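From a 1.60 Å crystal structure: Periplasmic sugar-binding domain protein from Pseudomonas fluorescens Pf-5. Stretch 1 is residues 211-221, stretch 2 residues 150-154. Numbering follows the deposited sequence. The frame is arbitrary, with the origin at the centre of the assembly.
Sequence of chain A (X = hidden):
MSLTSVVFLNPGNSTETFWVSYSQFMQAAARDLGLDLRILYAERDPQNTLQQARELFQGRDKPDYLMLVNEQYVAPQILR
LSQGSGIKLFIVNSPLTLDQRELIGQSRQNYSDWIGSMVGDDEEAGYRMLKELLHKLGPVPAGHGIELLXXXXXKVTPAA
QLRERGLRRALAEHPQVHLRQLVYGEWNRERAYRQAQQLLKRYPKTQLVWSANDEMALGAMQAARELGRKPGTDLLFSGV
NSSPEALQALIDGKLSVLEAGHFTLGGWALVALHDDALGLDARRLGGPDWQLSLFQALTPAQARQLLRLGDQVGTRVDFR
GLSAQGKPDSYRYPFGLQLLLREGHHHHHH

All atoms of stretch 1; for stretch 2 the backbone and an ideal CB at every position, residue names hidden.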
# COMPACT_ATOMS: atom_id res chain seq x y z
N SER A 211 3.65 10.82 7.38
CA SER A 211 3.93 10.63 5.95
C SER A 211 3.13 9.46 5.40
O SER A 211 3.06 8.40 6.03
CB SER A 211 5.41 10.38 5.70
OG SER A 211 6.17 11.55 5.94
N ALA A 212 2.52 9.65 4.23
CA ALA A 212 1.71 8.60 3.62
C ALA A 212 2.54 7.43 3.09
O ALA A 212 1.99 6.41 2.70
CB ALA A 212 0.84 9.18 2.51
N ASN A 213 3.86 7.57 3.04
CA ASN A 213 4.69 6.44 2.65
C ASN A 213 6.07 6.60 3.26
O ASN A 213 6.39 7.67 3.81
CB ASN A 213 4.69 6.22 1.12
CG ASN A 213 5.76 7.00 0.39
OD1 ASN A 213 6.27 8.00 0.89
ND2 ASN A 213 6.09 6.55 -0.82
N ASP A 214 6.87 5.54 3.21
CA ASP A 214 8.19 5.57 3.81
C ASP A 214 9.23 6.40 3.07
O ASP A 214 10.09 7.02 3.70
CB ASP A 214 8.70 4.14 4.06
CG ASP A 214 8.83 3.32 2.79
OD1 ASP A 214 8.29 3.70 1.73
OD2 ASP A 214 9.48 2.25 2.87
N GLU A 215 9.15 6.41 1.74
CA GLU A 215 10.09 7.18 0.93
C GLU A 215 10.08 8.64 1.38
O GLU A 215 11.13 9.24 1.63
CB GLU A 215 9.69 7.13 -0.55
CG GLU A 215 9.67 5.74 -1.19
CD GLU A 215 11.05 5.23 -1.55
OE1 GLU A 215 11.94 6.06 -1.85
OE2 GLU A 215 11.25 3.99 -1.55
N MSE A 216 8.89 9.21 1.49
CA MSE A 216 8.75 10.60 1.90
C MSE A 216 9.22 10.81 3.33
O MSE A 216 9.85 11.82 3.63
CB MSE A 216 7.31 11.06 1.72
CG MSE A 216 6.88 11.05 0.26
SE MSE A 216 5.14 11.79 -0.07
CE MSE A 216 4.09 10.54 1.02
N ALA A 217 8.93 9.87 4.22
CA ALA A 217 9.37 10.00 5.60
C ALA A 217 10.90 10.07 5.65
O ALA A 217 11.47 10.92 6.35
CB ALA A 217 8.86 8.82 6.43
N LEU A 218 11.57 9.19 4.91
CA LEU A 218 13.03 9.17 4.88
C LEU A 218 13.59 10.49 4.33
O LEU A 218 14.64 10.96 4.78
CB LEU A 218 13.51 7.99 4.03
CG LEU A 218 13.19 6.63 4.65
CD1 LEU A 218 13.52 5.54 3.65
CD2 LEU A 218 13.96 6.45 5.95
N GLY A 219 12.89 11.08 3.37
CA GLY A 219 13.32 12.35 2.82
C GLY A 219 13.19 13.46 3.85
O GLY A 219 14.10 14.27 4.04
N ALA A 220 12.04 13.50 4.52
CA ALA A 220 11.81 14.53 5.54
C ALA A 220 12.78 14.37 6.70
O ALA A 220 13.20 15.35 7.31
CB ALA A 220 10.37 14.46 6.04
N MSE A 221 13.13 13.12 7.00
CA MSE A 221 14.06 12.85 8.09
C MSE A 221 15.45 13.41 7.80
O MSE A 221 16.12 13.89 8.71
CB MSE A 221 14.14 11.34 8.35
CG MSE A 221 12.95 10.81 9.14
SE MSE A 221 12.79 8.88 9.07
CE MSE A 221 14.36 8.39 10.10
N UNK A 150 2.31 17.17 7.55
CA UNK A 150 1.87 15.95 6.88
C UNK A 150 2.30 15.93 5.42
O UNK A 150 2.18 16.92 4.71
CB UNK A 150 0.35 15.81 6.98
N UNK A 151 2.82 14.78 5.00
CA UNK A 151 3.26 14.60 3.62
C UNK A 151 2.41 13.50 3.02
O UNK A 151 2.49 12.34 3.44
CB UNK A 151 4.75 14.26 3.53
N UNK A 152 1.57 13.85 2.05
CA UNK A 152 0.71 12.86 1.43
C UNK A 152 1.30 12.46 0.08
O UNK A 152 2.30 13.02 -0.34
CB UNK A 152 -0.71 13.40 1.27
N UNK A 153 0.68 11.49 -0.58
CA UNK A 153 1.19 11.03 -1.86
C UNK A 153 0.64 11.80 -3.04
O UNK A 153 0.59 13.03 -3.02
CB UNK A 153 0.88 9.54 -2.04
N UNK A 154 0.25 11.07 -4.09
CA UNK A 154 -0.34 11.70 -5.26
C UNK A 154 -1.77 12.04 -4.85
O UNK A 154 -2.55 11.14 -4.54
CB UNK A 154 -0.29 10.80 -6.50

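At position 150 the backbone is extended (phi/psi -128/134), and CA-to-CB points sideways with respect to stretch 1. No atom of stretch 1 lies within 5.5 Å of the ideal CB, so this contact sets few limits on size or polarity. The deposited residue is Ala-150, whose methyl group takes no part in the contact.

Position 151 is the best defined of the five. The backbone is again that of a strand (-117/113), and its register with Ser-211 is that of a parallel beta bridge. The carbonyl O accepts a hydrogen bond from the amide N of Ala-212 (2.8 Å), with an angle of 160° at the hydrogen, and also receives a CA-H...O contact from CA of Ser-211 (3.4 Å). These interactions fix the main chain whatever the side chain may be. CA-to-CB points to the same face of the sheet as the side chain of Ser-211, and that is the face covered by helix 214-221. The ideal CB lies 3.9 Å from OG of Ser-211 and 4.4 Å from SE of the selenomethionine Met-216. Further along the helix, one turn beyond Met-216, Ala-220 also points its CB toward stretch 2, and its small methyl leaves room between helix and strand. Stretch 1 thus offers a mostly apolar surface with one hydroxyl beside it. Leucine, isoleucine, methionine or an aromatic residue would suit, the longer ones being able to reach Ala-220. The deposited residue is Phe-151, with chi1 in the m well (-70°) and chi2 at -93°. Its CB packs 4.4 Å from SE of Met-216, while the ring carries the contact on to the next turn, where CE2 approaches CB of Ala-220 at 4.2 Å. Ala-220 and OG of Ser-211 both lie oblique to the ring. Phe-151 has the largest area covered by stretch 1 of any residue here.

At position 152 the alternation of the strand turns CA-to-CB away from stretch 1, although CB of Ala-212 still packs 3.8 Å from CA of this residue. The carbonyl O is 3.1 Å from SE of Met-216, a close approach made by the backbone and therefore independent of side-chain identity. Small or polar residues would suit, and larger ones cannot be excluded from stretch 1 alone. The deposited residue is Ser-152, in the t rotamer, with OG 4.3 Å from CB of Ala-212.

Position 153 follows the strand, and its phi/psi of -89/-136 is unusual for a residue with a side chain. An ideal CB would point sideways, 4.5 Å from CE of Met-216 and 4.6 Å from CB of Ala-212, so a small side chain is not ruled out by contact; the backbone angles favour glycine. It is Gly-153, and its N lies 3.9 Å from both CB of Ala-212 and CE of Met-216.

Position 154 is out of reach of stretch 1, which therefore says little about its identity. The deposited Leu-154 (chi1 m, chi2 t) makes no contact with stretch 1.

Stretch 2 (150-154) AFSGL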
# COMPACT_ATOMS: atom_id res chain seq x y z
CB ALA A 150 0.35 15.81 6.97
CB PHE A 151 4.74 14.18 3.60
CG PHE A 151 5.67 15.27 4.01
CD1 PHE A 151 6.24 16.11 3.05
CD2 PHE A 151 5.95 15.50 5.35
CE1 PHE A 151 7.07 17.16 3.43
CE2 PHE A 151 6.78 16.55 5.74
CZ PHE A 151 7.34 17.38 4.77
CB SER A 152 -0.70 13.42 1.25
OG SER A 152 -1.60 12.39 0.89
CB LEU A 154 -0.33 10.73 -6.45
CG LEU A 154 1.03 10.47 -7.11
CD1 LEU A 154 0.94 9.25 -8.01
CD2 LEU A 154 1.47 11.69 -7.91
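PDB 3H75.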